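PDB 5AWO: isomaltodextranase from Arthrobacter globiformis, which hydrolyses (1->6)-alpha-D-glucosidic linkages in dextran-type polysaccharides, removing successive isomaltose units from the non-reducing chain ends. Local coordinates for residues A[59-64]-A[347-352]; A[94-99]-A[105-110]; A[156-161]-A[219-224]; A[382-385]-A[389-392]. All coordinates share one frame; numbering follows the deposited sequence.

Contact 1 of 4, residues A[59-64]-A[347-352]; sequences WKVNID and DTYQQI
The phenol ring of Tyr349 lies between a valine and an amide. On one face CG1 of Val61 sits 3.5 Å from the ring centroid, a CH-pi contact, and comes closest to Tyr349 CE2, at 3.4 Å. Over the centre of the opposite face hangs OE1 of the next residue in the chain, Gln350, 3.3 Å above the plane. Asn62 meets the ring at its edge, its CG 3.6 Å from Tyr349 CD2, with the amide turned 58° out of the ring plane. Val61 reaches over the face because CG1 stands opposite the backbone N (chi1 177°), out from helix 56-68. On the loop side, Thr348 OG1 accepts from Gln351 N at 3.2 Å, an ST motif, while Thr348 N donates to Gln351 OE1 at 2.9 Å. Tyr349 OH bonds Glu58, which also takes Gln350 NE2. The contact joins helix 56-68, which lies between the first and second strands of the TIM barrel, 39-42 and 77-79, to the loop that follows the last, 343-345. Replaced by a leucine, Tyr349 would probably leave Val61 without its aromatic face and Glu58 without the tyrosine hydroxyl that bonds it. Chemically, the Val61 side of the junction is CH-pi and apolar packing, while the ring's hydroxyl end is tied by a hydrogen bond to Glu58.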
loop_
_atom_site.group_PDB
_atom_site.type_symbol
_atom_site.label_atom_id
_atom_site.label_comp_id
_atom_site.label_asym_id
_atom_site.label_seq_id
_atom_site.Cartn_x
_atom_site.Cartn_y
_atom_site.Cartn_z
ATOM N N TRP A 59 -8.500 -18.420 18.804
ATOM C CA TRP A 59 -7.398 -17.486 18.636
ATOM C C TRP A 59 -6.061 -18.090 19.092
ATOM O O TRP A 59 -5.058 -18.023 18.386
ATOM C CB TRP A 59 -7.745 -16.213 19.401
ATOM C CG TRP A 59 -6.693 -15.187 19.683
ATOM C CD1 TRP A 59 -6.102 -14.932 20.898
ATOM C CD2 TRP A 59 -6.172 -14.187 18.783
ATOM N NE1 TRP A 59 -5.247 -13.878 20.797
ATOM C CE2 TRP A 59 -5.286 -13.374 19.517
ATOM C CE3 TRP A 59 -6.389 -13.893 17.433
ATOM C CZ2 TRP A 59 -4.566 -12.320 18.936
ATOM C CZ3 TRP A 59 -5.688 -12.829 16.868
ATOM C CH2 TRP A 59 -4.798 -12.065 17.597
ATOM N N LYS A 60 -6.072 -18.714 20.283
ATOM C CA LYS A 60 -4.851 -19.324 20.813
ATOM C C LYS A 60 -4.336 -20.450 19.906
ATOM O O LYS A 60 -3.152 -20.495 19.593
ATOM C CB LYS A 60 -5.094 -19.871 22.230
ATOM C CG LYS A 60 -3.838 -20.414 22.899
ATOM C CD LYS A 60 -4.158 -21.029 24.252
ATOM C CE LYS A 60 -2.903 -21.517 24.963
ATOM N NZ LYS A 60 -2.190 -22.583 24.203
ATOM N N VAL A 61 -5.226 -21.341 19.493
ATOM C CA VAL A 61 -4.801 -22.493 18.698
ATOM C C VAL A 61 -4.265 -22.018 17.339
ATOM O O VAL A 61 -3.242 -22.500 16.861
ATOM C CB VAL A 61 -5.908 -23.559 18.594
ATOM C CG1 VAL A 61 -5.481 -24.714 17.711
ATOM C CG2 VAL A 61 -6.221 -24.128 19.983
ATOM N N ASN A 62 -4.913 -21.023 16.746
ATOM C CA ASN A 62 -4.346 -20.436 15.521
ATOM C C ASN A 62 -2.978 -19.818 15.724
ATOM O O ASN A 62 -2.065 -20.025 14.917
ATOM C CB ASN A 62 -5.293 -19.400 14.910
ATOM C CG ASN A 62 -6.447 -20.037 14.158
ATOM O OD1 ASN A 62 -7.608 -20.051 14.601
ATOM N ND2 ASN A 62 -6.124 -20.621 13.031
ATOM N N ILE A 63 -2.798 -19.070 16.822
ATOM C CA ILE A 63 -1.505 -18.490 17.112
ATOM C C ILE A 63 -0.422 -19.586 17.251
ATOM O O ILE A 63 0.686 -19.440 16.736
ATOM C CB ILE A 63 -1.512 -17.616 18.385
ATOM C CG1 ILE A 63 -2.306 -16.328 18.114
ATOM C CG2 ILE A 63 -0.098 -17.314 18.865
ATOM C CD1 ILE A 63 -2.582 -15.521 19.359
ATOM N N ASP A 64 -0.752 -20.643 17.986
ATOM C CA ASP A 64 0.221 -21.725 18.206
ATOM C C ASP A 64 0.589 -22.402 16.879
ATOM O O ASP A 64 1.751 -22.716 16.638
ATOM C CB ASP A 64 -0.316 -22.738 19.218
ATOM C CG ASP A 64 -0.419 -22.167 20.633
ATOM O OD1 ASP A 64 0.225 -21.149 20.907
ATOM O OD2 ASP A 64 -1.152 -22.780 21.451
ATOM N N ASP A 347 -6.716 -18.294 6.020
ATOM C CA ASP A 347 -6.963 -19.702 6.359
ATOM C C ASP A 347 -6.701 -19.903 7.846
ATOM O O ASP A 347 -5.663 -19.473 8.363
ATOM C CB ASP A 347 -6.021 -20.616 5.579
ATOM C CG ASP A 347 -6.198 -20.472 4.090
ATOM O OD1 ASP A 347 -5.658 -19.494 3.501
ATOM O OD2 ASP A 347 -6.894 -21.338 3.517
ATOM N N THR A 348 -7.625 -20.594 8.503
ATOM C CA THR A 348 -7.405 -21.048 9.869
ATOM C C THR A 348 -6.652 -22.379 9.851
ATOM O O THR A 348 -6.445 -22.989 8.795
ATOM C CB THR A 348 -8.731 -21.321 10.590
ATOM O OG1 THR A 348 -9.359 -22.425 9.941
ATOM C CG2 THR A 348 -9.673 -20.128 10.568
ATOM N N TYR A 349 -6.272 -22.867 11.034
ATOM C CA TYR A 349 -5.585 -24.151 11.173
ATOM C C TYR A 349 -6.467 -25.282 10.649
ATOM O O TYR A 349 -5.944 -26.287 10.150
ATOM C CB TYR A 349 -5.123 -24.400 12.629
ATOM C CG TYR A 349 -6.210 -24.680 13.642
ATOM C CD1 TYR A 349 -6.615 -25.989 13.927
ATOM C CD2 TYR A 349 -6.797 -23.645 14.362
ATOM C CE1 TYR A 349 -7.616 -26.231 14.856
ATOM C CE2 TYR A 349 -7.771 -23.885 15.305
ATOM C CZ TYR A 349 -8.168 -25.179 15.556
ATOM O OH TYR A 349 -9.164 -25.408 16.492
ATOM N N GLN A 350 -7.786 -25.138 10.710
ATOM C CA GLN A 350 -8.679 -26.171 10.154
ATOM C C GLN A 350 -8.806 -26.097 8.647
ATOM O O GLN A 350 -9.014 -27.123 8.000
ATOM C CB GLN A 350 -10.083 -26.097 10.733
ATOM C CG GLN A 350 -10.149 -26.312 12.229
ATOM C CD GLN A 350 -10.295 -25.023 12.978
ATOM O OE1 GLN A 350 -9.773 -23.975 12.556
ATOM N NE2 GLN A 350 -11.026 -25.068 14.083
ATOM N N GLN A 351 -8.687 -24.900 8.085
ATOM C CA GLN A 351 -8.918 -24.698 6.656
ATOM C C GLN A 351 -7.685 -24.924 5.823
ATOM O O GLN A 351 -7.800 -25.199 4.624
ATOM C CB GLN A 351 -9.392 -23.266 6.401
ATOM C CG GLN A 351 -10.783 -22.963 6.898
ATOM C CD GLN A 351 -11.069 -21.466 7.013
ATOM O OE1 GLN A 351 -10.146 -20.646 7.102
ATOM N NE2 GLN A 351 -12.348 -21.107 7.008
ATOM N N ILE A 352 -6.509 -24.760 6.409
ATOM C CA ILE A 352 -5.268 -24.715 5.631
ATOM C C ILE A 352 -5.057 -25.999 4.807
ATOM O O ILE A 352 -4.581 -25.939 3.666
ATOM C CB ILE A 352 -4.016 -24.363 6.481
ATOM C CG1 ILE A 352 -2.794 -24.037 5.612
ATOM C CG2 ILE A 352 -3.659 -25.484 7.457
ATOM C CD1 ILE A 352 -2.953 -22.803 4.729
#

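Contact 2 of 4, residues A[94-99]-A[105-110]; sequences GYITSY and HDWAYW
The N-terminus of barrel helix 107-116 is moored to the loop that runs toward it from the second strand of the TIM barrel, 77-79, chiefly through Trp107 in its first turn and Ser98 in the loop. Asp106 is the N-cap: its OD1 accepts from Tyr109 N at 3.0 Å, along a nearly straight N-H direction (166°). Just beside the cap, Trp107 N donates to Thr97 O at 3.0 Å, so the loop too satisfies an amide at the helix start. The indole lies against the loop backbone, with Ser98 C 3.3 Å above one face and Ile96 O at the edge in its plane. There Trp107 NE1 gives Ile96 O a weak, bent bond of 3.1 Å; that oxygen is also bound by Tyr189 OH from helix 179-192. Ile96 CD1 packs on Trp107 CZ2 at 3.8 Å, and the far end of the indole, CH2, meets Tyr99 CB. Tyr99 then runs on to bond Gly82 O with its hydroxyl. A further tie lies just ahead of the helix: a chi1 of -167° swings Ser98 OG away from its own N, and it donates in the carbonyl plane to His105 O, OG to O 2.8 Å.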
loop_
_atom_site.group_PDB
_atom_site.type_symbol
_atom_site.label_atom_id
_atom_site.label_comp_id
_atom_site.label_asym_id
_atom_site.label_seq_id
_atom_site.Cartn_x
_atom_site.Cartn_y
_atom_site.Cartn_z
ATOM N N GLY A 94 -12.104 4.647 28.399
ATOM C CA GLY A 94 -12.988 4.188 27.320
ATOM C C GLY A 94 -12.365 3.343 26.249
ATOM O O GLY A 94 -12.988 3.166 25.201
ATOM N N TYR A 95 -11.177 2.793 26.487
ATOM C CA TYR A 95 -10.494 2.009 25.459
ATOM C C TYR A 95 -10.682 0.543 25.740
ATOM O O TYR A 95 -10.512 0.088 26.875
ATOM C CB TYR A 95 -9.009 2.356 25.374
ATOM C CG TYR A 95 -8.725 3.820 25.113
ATOM C CD1 TYR A 95 -9.549 4.605 24.291
ATOM C CD2 TYR A 95 -7.634 4.445 25.709
ATOM C CE1 TYR A 95 -9.271 5.938 24.052
ATOM C CE2 TYR A 95 -7.355 5.788 25.479
ATOM C CZ TYR A 95 -8.179 6.540 24.649
ATOM O OH TYR A 95 -7.901 7.877 24.432
ATOM N N ILE A 96 -11.015 -0.232 24.704
ATOM C CA ILE A 96 -11.363 -1.634 24.913
ATOM C C ILE A 96 -10.191 -2.421 25.475
ATOM O O ILE A 96 -9.061 -2.312 25.001
ATOM C CB ILE A 96 -11.907 -2.337 23.643
ATOM C CG1 ILE A 96 -10.980 -2.123 22.437
ATOM C CG2 ILE A 96 -13.302 -1.864 23.359
ATOM C CD1 ILE A 96 -11.180 -3.181 21.364
ATOM N N THR A 97 -10.479 -3.253 26.482
ATOM C CA THR A 97 -9.429 -4.023 27.137
ATOM C C THR A 97 -9.125 -5.381 26.505
ATOM O O THR A 97 -8.080 -5.951 26.768
ATOM C CB THR A 97 -9.769 -4.240 28.621
ATOM O OG1 THR A 97 -11.022 -4.910 28.706
ATOM C CG2 THR A 97 -9.842 -2.918 29.362
ATOM N N SER A 98 -10.016 -5.893 25.660
ATOM C CA SER A 98 -9.759 -7.175 25.003
ATOM C C SER A 98 -10.516 -7.237 23.685
ATOM O O SER A 98 -11.212 -6.296 23.325
ATOM C CB SER A 98 -10.131 -8.349 25.907
ATOM O OG SER A 98 -9.614 -9.563 25.379
ATOM N N TYR A 99 -10.405 -8.374 22.985
ATOM C CA TYR A 99 -11.105 -8.532 21.709
ATOM C C TYR A 99 -12.615 -8.758 21.869
ATOM O O TYR A 99 -13.412 -8.296 21.057
ATOM C CB TYR A 99 -10.484 -9.663 20.877
ATOM C CG TYR A 99 -11.350 -10.030 19.696
ATOM C CD1 TYR A 99 -11.431 -9.214 18.578
ATOM C CD2 TYR A 99 -12.151 -11.160 19.726
ATOM C CE1 TYR A 99 -12.265 -9.540 17.507
ATOM C CE2 TYR A 99 -12.973 -11.494 18.654
ATOM C CZ TYR A 99 -13.031 -10.668 17.553
ATOM O OH TYR A 99 -13.881 -10.995 16.528
ATOM N N HIS A 105 -8.403 -12.988 28.943
ATOM C CA HIS A 105 -7.161 -12.250 28.972
ATOM C C HIS A 105 -7.285 -10.995 28.141
ATOM O O HIS A 105 -8.019 -10.997 27.150
ATOM C CB HIS A 105 -6.027 -13.103 28.436
ATOM C CG HIS A 105 -5.895 -14.432 29.108
ATOM N ND1 HIS A 105 -5.320 -14.572 30.352
ATOM C CD2 HIS A 105 -6.251 -15.678 28.712
ATOM C CE1 HIS A 105 -5.343 -15.845 30.702
ATOM N NE2 HIS A 105 -5.896 -16.538 29.724
ATOM N N ASP A 106 -6.541 -9.962 28.529
ATOM C CA ASP A 106 -6.559 -8.661 27.893
ATOM C C ASP A 106 -5.542 -8.562 26.741
ATOM O O ASP A 106 -4.827 -9.528 26.420
ATOM C CB ASP A 106 -6.421 -7.512 28.939
ATOM C CG ASP A 106 -5.061 -7.447 29.614
ATOM O OD1 ASP A 106 -4.107 -8.137 29.207
ATOM O OD2 ASP A 106 -4.946 -6.634 30.565
ATOM N N TRP A 107 -5.496 -7.407 26.093
ATOM C CA TRP A 107 -4.615 -7.233 24.945
ATOM C C TRP A 107 -3.152 -7.442 25.332
ATOM O O TRP A 107 -2.383 -8.018 24.569
ATOM C CB TRP A 107 -4.776 -5.845 24.354
ATOM C CG TRP A 107 -6.097 -5.539 23.661
ATOM C CD1 TRP A 107 -6.991 -4.562 23.988
ATOM C CD2 TRP A 107 -6.599 -6.143 22.463
ATOM N NE1 TRP A 107 -8.044 -4.555 23.108
ATOM C CE2 TRP A 107 -7.819 -5.517 22.156
ATOM C CE3 TRP A 107 -6.154 -7.182 21.641
ATOM C CZ2 TRP A 107 -8.585 -5.874 21.038
ATOM C CZ3 TRP A 107 -6.912 -7.541 20.529
ATOM C CH2 TRP A 107 -8.119 -6.900 20.254
ATOM N N ALA A 108 -2.764 -6.973 26.525
ATOM C CA ALA A 108 -1.355 -7.069 26.935
ATOM C C ALA A 108 -0.945 -8.515 27.113
ATOM O O ALA A 108 0.152 -8.905 26.716
ATOM C CB ALA A 108 -1.118 -6.305 28.231
ATOM N N TYR A 109 -1.809 -9.314 27.713
ATOM C CA TYR A 109 -1.544 -10.732 27.851
ATOM C C TYR A 109 -1.265 -11.352 26.485
ATOM O O TYR A 109 -0.289 -12.094 26.313
ATOM C CB TYR A 109 -2.694 -11.464 28.505
ATOM C CG TYR A 109 -2.488 -12.956 28.511
ATOM C CD1 TYR A 109 -2.893 -13.739 27.434
ATOM C CD2 TYR A 109 -1.874 -13.597 29.590
ATOM C CE1 TYR A 109 -2.716 -15.105 27.424
ATOM C CE2 TYR A 109 -1.679 -14.974 29.584
ATOM C CZ TYR A 109 -2.101 -15.727 28.495
ATOM O OH TYR A 109 -1.930 -17.102 28.454
ATOM N N TRP A 110 -2.110 -11.033 25.509
ATOM C CA TRP A 110 -1.935 -11.657 24.198
ATOM C C TRP A 110 -0.721 -11.120 23.463
ATOM O O TRP A 110 -0.052 -11.878 22.755
ATOM C CB TRP A 110 -3.225 -11.571 23.371
ATOM C CG TRP A 110 -4.192 -12.585 23.883
ATOM C CD1 TRP A 110 -5.372 -12.355 24.519
ATOM C CD2 TRP A 110 -4.015 -14.013 23.888
ATOM N NE1 TRP A 110 -5.955 -13.521 24.871
ATOM C CE2 TRP A 110 -5.140 -14.562 24.507
ATOM C CE3 TRP A 110 -3.023 -14.876 23.399
ATOM C CZ2 TRP A 110 -5.310 -15.941 24.679
ATOM C CZ3 TRP A 110 -3.193 -16.254 23.575
ATOM C CH2 TRP A 110 -4.329 -16.764 24.211
#

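Contact 3 of 4, residues A[156-161]-A[219-224]; sequences PGDFFA and APHGRA
A His-carboxylate hydrogen bond, Asp158 to His221, links two excursions of the TIM barrel: the one after strand 120-124, here in an inverse gamma turn centred on Asp158, and the one after strand 197-200, just before helix 223-237. The two side chains approach from opposite directions and meet almost coplanar, carboxylate and imidazole planes only 8° apart. Asp158 extends across the gap because its CG is anti to the backbone N (chi1 -175°), while His221 holds its ring opposite its own carbonyl carbon (chi1 -61°), which carries the ring toward the acid, with NE2 at the leading edge. His221 NE2 donates to Asp158 OD2 over a short 2.6 Å, nearly straight, in the ring plane and onto the syn lone pair. On its other nitrogen the ring bonds Tyr206 O, and Tyr206 stacks upon it, so the imidazole is fixed in rotation. With an acceptor at each nitrogen the histidine is probably doubly protonated, its charge balanced by Asp158. The second carboxylate oxygen works differently: Asp158 OD1 rests 3.6 Å from Ala219 CB and accepts from a bridging water at 2.8 Å. With an alanine at Asp158, His221 NE2 would probably lose its acceptor and any imidazolium charge its mate, and the water one of its anchors. That water knits the backbones as well as the acid. It donates to Phe159 O, likewise at 2.8 Å, and accepts from Ala219 N, the N to water distance being 3.0 Å.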
loop_
_atom_site.group_PDB
_atom_site.type_symbol
_atom_site.label_atom_id
_atom_site.label_comp_id
_atom_site.label_asym_id
_atom_site.label_seq_id
_atom_site.Cartn_x
_atom_site.Cartn_y
_atom_site.Cartn_z
ATOM N N PRO A 156 -26.375 12.314 20.603
ATOM C CA PRO A 156 -27.389 11.315 20.902
ATOM C C PRO A 156 -27.931 10.650 19.637
ATOM O O PRO A 156 -28.238 11.334 18.669
ATOM C CB PRO A 156 -28.488 12.133 21.601
ATOM C CG PRO A 156 -27.734 13.215 22.277
ATOM C CD PRO A 156 -26.583 13.562 21.375
ATOM N N GLY A 157 -28.000 9.323 19.653
ATOM C CA GLY A 157 -28.517 8.577 18.523
ATOM C C GLY A 157 -27.554 8.308 17.379
ATOM O O GLY A 157 -27.915 7.592 16.462
ATOM N N ASP A 158 -26.337 8.851 17.439
ATOM C CA ASP A 158 -25.412 8.802 16.285
ATOM C C ASP A 158 -24.603 7.493 16.359
ATOM O O ASP A 158 -23.405 7.487 16.654
ATOM C CB ASP A 158 -24.514 10.058 16.262
ATOM C CG ASP A 158 -23.617 10.144 15.039
ATOM O OD1 ASP A 158 -23.670 9.265 14.156
ATOM O OD2 ASP A 158 -22.832 11.106 14.950
ATOM N N PHE A 159 -25.301 6.382 16.130
ATOM C CA PHE A 159 -24.731 5.046 16.190
ATOM C C PHE A 159 -24.141 4.638 14.860
ATOM O O PHE A 159 -24.672 4.951 13.776
ATOM C CB PHE A 159 -25.765 3.985 16.568
ATOM C CG PHE A 159 -26.256 4.129 17.973
ATOM C CD1 PHE A 159 -25.417 3.863 19.052
ATOM C CD2 PHE A 159 -27.540 4.544 18.220
ATOM C CE1 PHE A 159 -25.863 4.013 20.362
ATOM C CE2 PHE A 159 -27.997 4.671 19.531
ATOM C CZ PHE A 159 -27.165 4.413 20.589
ATOM N N PHE A 160 -23.001 3.968 14.957
ATOM C CA PHE A 160 -22.490 3.199 13.833
ATOM C C PHE A 160 -23.577 2.244 13.354
ATOM O O PHE A 160 -24.162 1.505 14.151
ATOM C CB PHE A 160 -21.256 2.419 14.306
ATOM C CG PHE A 160 -20.820 1.338 13.356
ATOM C CD1 PHE A 160 -20.346 1.664 12.099
ATOM C CD2 PHE A 160 -20.897 0.028 13.721
ATOM C CE1 PHE A 160 -19.947 0.663 11.216
ATOM C CE2 PHE A 160 -20.509 -0.975 12.857
ATOM C CZ PHE A 160 -20.040 -0.651 11.598
ATOM N N ALA A 161 -23.829 2.259 12.043
ATOM C CA ALA A 161 -24.813 1.359 11.412
ATOM C C ALA A 161 -26.240 1.570 11.912
ATOM O O ALA A 161 -27.050 0.657 11.839
ATOM C CB ALA A 161 -24.393 -0.104 11.558
ATOM N N ALA A 219 -25.609 8.279 10.177
ATOM C CA ALA A 219 -25.405 9.700 9.939
ATOM C C ALA A 219 -24.093 9.973 9.218
ATOM O O ALA A 219 -23.086 9.325 9.519
ATOM C CB ALA A 219 -25.424 10.461 11.257
ATOM N N PRO A 220 -24.070 10.945 8.289
ATOM C CA PRO A 220 -22.824 11.416 7.726
ATOM C C PRO A 220 -22.062 12.294 8.729
ATOM O O PRO A 220 -22.689 12.920 9.595
ATOM C CB PRO A 220 -23.275 12.238 6.519
ATOM C CG PRO A 220 -24.572 12.809 6.971
ATOM C CD PRO A 220 -25.215 11.746 7.798
ATOM N N HIS A 221 -20.755 12.399 8.575
ATOM C CA HIS A 221 -19.958 13.321 9.406
ATOM C C HIS A 221 -19.188 14.367 8.647
ATOM O O HIS A 221 -18.657 15.300 9.259
ATOM C CB HIS A 221 -19.095 12.524 10.380
ATOM C CG HIS A 221 -19.928 11.698 11.290
ATOM N ND1 HIS A 221 -20.407 10.459 10.935
ATOM C CD2 HIS A 221 -20.518 11.998 12.474
ATOM C CE1 HIS A 221 -21.198 10.002 11.888
ATOM N NE2 HIS A 221 -21.287 10.926 12.835
ATOM N N GLY A 222 -19.156 14.243 7.310
ATOM C CA GLY A 222 -18.630 15.287 6.444
ATOM C C GLY A 222 -17.150 15.181 6.141
ATOM O O GLY A 222 -16.374 14.541 6.868
ATOM N N ARG A 223 -16.759 15.902 5.102
ATOM C CA ARG A 223 -15.419 15.820 4.561
ATOM C C ARG A 223 -14.366 16.427 5.481
ATOM O O ARG A 223 -13.293 15.861 5.685
ATOM C CB ARG A 223 -15.398 16.527 3.199
ATOM C CG ARG A 223 -14.077 16.457 2.480
ATOM C CD ARG A 223 -13.746 15.033 2.129
ATOM N NE ARG A 223 -12.501 14.981 1.372
ATOM C CZ ARG A 223 -11.848 13.867 1.065
ATOM N NH1 ARG A 223 -12.327 12.696 1.458
ATOM N NH2 ARG A 223 -10.729 13.933 0.355
ATOM N N ALA A 224 -14.653 17.595 6.048
ATOM C CA ALA A 224 -13.662 18.253 6.877
ATOM C C ALA A 224 -13.392 17.424 8.132
ATOM O O ALA A 224 -12.249 17.271 8.555
ATOM C CB ALA A 224 -14.122 19.673 7.242
HETATM O O HOH W 1 -25.524 7.505 13.043
#

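Contact 4 of 4, residues A[382-385]-A[389-392]; sequences TPFS and GSRD
The chain doubles back between 382-385 and 389-392, bringing the CA atoms of Phe384 and Ser390 to 5.6 Å as it enters strand 391-392. Phe384 and Arg391 carry most of the contact. Phe384 CB lies over one face of the guanidinium, 3.7 Å above the plane; a chi1 of -168° then swings the ring along the aliphatic part of the arginine, Phe384 CD1 to Arg391 CB 3.8 Å. Ring and guanidinium planes are only 22° apart, but the ring is displaced along the side chain, so the methylene, not the aromatic face, covers the charged group. Arg391 runs extended from CG to NE, which brings NE within 3.0 Å of a water that it donates to. The same water lies at the guanidinium edge and donates to Thr382 O at 2.8 Å, joining the arginine to the loop carbonyl. Ser390 OG is 2.9 Å from that carbonyl oxygen as well; its single proton also has Asp387 O within reach. The hydroxyl sits in the plane of the Phe384 ring, at its edge, 3.7 Å from CD1. Strand 391-392 borders the sheet of the C-terminal beta-sandwich domain, beside strand 375-378, whose Pro376 and Tyr378 touch Arg391. From this edge the guanidinium reaches the barrel domain, where NH1 bonds Thr300 O on helix 295-302 and His304 beyond it.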
loop_
_atom_site.group_PDB
_atom_site.type_symbol
_atom_site.label_atom_id
_atom_site.label_comp_id
_atom_site.label_asym_id
_atom_site.label_seq_id
_atom_site.Cartn_x
_atom_site.Cartn_y
_atom_site.Cartn_z
ATOM N N THR A 382 -4.793 7.918 -19.597
ATOM C CA THR A 382 -6.174 8.076 -19.130
ATOM C C THR A 382 -6.353 7.317 -17.824
ATOM O O THR A 382 -5.938 6.159 -17.716
ATOM C CB THR A 382 -7.166 7.529 -20.167
ATOM O OG1 THR A 382 -6.865 8.104 -21.452
ATOM C CG2 THR A 382 -8.617 7.829 -19.809
ATOM N N PRO A 383 -6.946 7.957 -16.818
ATOM C CA PRO A 383 -7.245 7.195 -15.608
ATOM C C PRO A 383 -7.977 5.909 -15.938
ATOM O O PRO A 383 -8.874 5.887 -16.757
ATOM C CB PRO A 383 -8.138 8.139 -14.811
ATOM C CG PRO A 383 -7.691 9.511 -15.227
ATOM C CD PRO A 383 -7.433 9.351 -16.714
ATOM N N PHE A 384 -7.578 4.841 -15.254
ATOM C CA PHE A 384 -8.196 3.520 -15.433
ATOM C C PHE A 384 -9.685 3.558 -15.094
ATOM O O PHE A 384 -10.465 2.801 -15.670
ATOM C CB PHE A 384 -7.437 2.509 -14.573
ATOM C CG PHE A 384 -7.755 1.059 -14.851
ATOM C CD1 PHE A 384 -7.299 0.421 -16.003
ATOM C CD2 PHE A 384 -8.445 0.285 -13.901
ATOM C CE1 PHE A 384 -7.580 -0.906 -16.220
ATOM C CE2 PHE A 384 -8.717 -1.054 -14.125
ATOM C CZ PHE A 384 -8.288 -1.649 -15.300
ATOM N N SER A 385 -10.049 4.427 -14.149
ATOM C CA SER A 385 -11.454 4.635 -13.815
ATOM C C SER A 385 -12.305 5.116 -14.995
ATOM O O SER A 385 -13.520 4.903 -15.008
ATOM C CB SER A 385 -11.569 5.650 -12.677
ATOM O OG SER A 385 -10.873 6.832 -13.024
ATOM N N GLY A 389 -8.918 0.289 -20.791
ATOM C CA GLY A 389 -7.806 -0.012 -21.681
ATOM C C GLY A 389 -6.490 0.629 -21.320
ATOM O O GLY A 389 -5.457 0.295 -21.893
ATOM N N SER A 390 -6.501 1.568 -20.361
ATOM C CA SER A 390 -5.326 2.397 -20.138
ATOM C C SER A 390 -4.213 1.688 -19.402
ATOM O O SER A 390 -3.077 2.171 -19.371
ATOM C CB SER A 390 -5.702 3.642 -19.361
ATOM O OG SER A 390 -6.027 3.322 -18.005
ATOM N N ARG A 391 -4.524 0.537 -18.775
ATOM C CA ARG A 391 -3.555 -0.239 -18.012
ATOM C C ARG A 391 -3.919 -1.713 -18.163
ATOM O O ARG A 391 -5.079 -2.051 -18.364
ATOM C CB ARG A 391 -3.542 0.163 -16.520
ATOM C CG ARG A 391 -3.355 1.653 -16.280
ATOM C CD ARG A 391 -3.571 2.025 -14.826
ATOM N NE ARG A 391 -3.679 3.472 -14.685
ATOM C CZ ARG A 391 -3.941 4.119 -13.567
ATOM N NH1 ARG A 391 -4.175 3.452 -12.438
ATOM N NH2 ARG A 391 -3.970 5.453 -13.568
ATOM N N ASP A 392 -2.892 -2.571 -18.100
ATOM C CA ASP A 392 -3.080 -4.013 -18.323
ATOM C C ASP A 392 -3.110 -4.741 -16.981
ATOM O O ASP A 392 -2.089 -4.905 -16.339
ATOM C CB ASP A 392 -1.945 -4.536 -19.189
ATOM C CG ASP A 392 -2.220 -5.906 -19.754
ATOM O OD1 ASP A 392 -2.982 -6.684 -19.116
ATOM O OD2 ASP A 392 -1.672 -6.231 -20.837
HETATM O O HOH W 2 -3.347 5.338 -16.993
#

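Contacts 1 to 3 belong to the TIM barrel, and contact 4 lies where the C-terminal beta-sandwich meets it. The centres of contacts 1 and 2 are about 20 Å apart. Contact 2, within the span of chain that contact 1 closes, touches it directly: Trp59 NE1 is 3.3 Å from Trp110 CD2, and Lys60 CB packs on Trp110 CH2. Contact 3 lies farther round, its centre about 26 Å from that of contact 2. Contact 4 is remote, its nearest atoms about 15 Å from contact 3 and about 33 Å from contact 2. Of the four, contact 2 approaches the catalytic centre: the side chain of Tyr99 is about 11 Å from that of Asp201, the likely nucleophile.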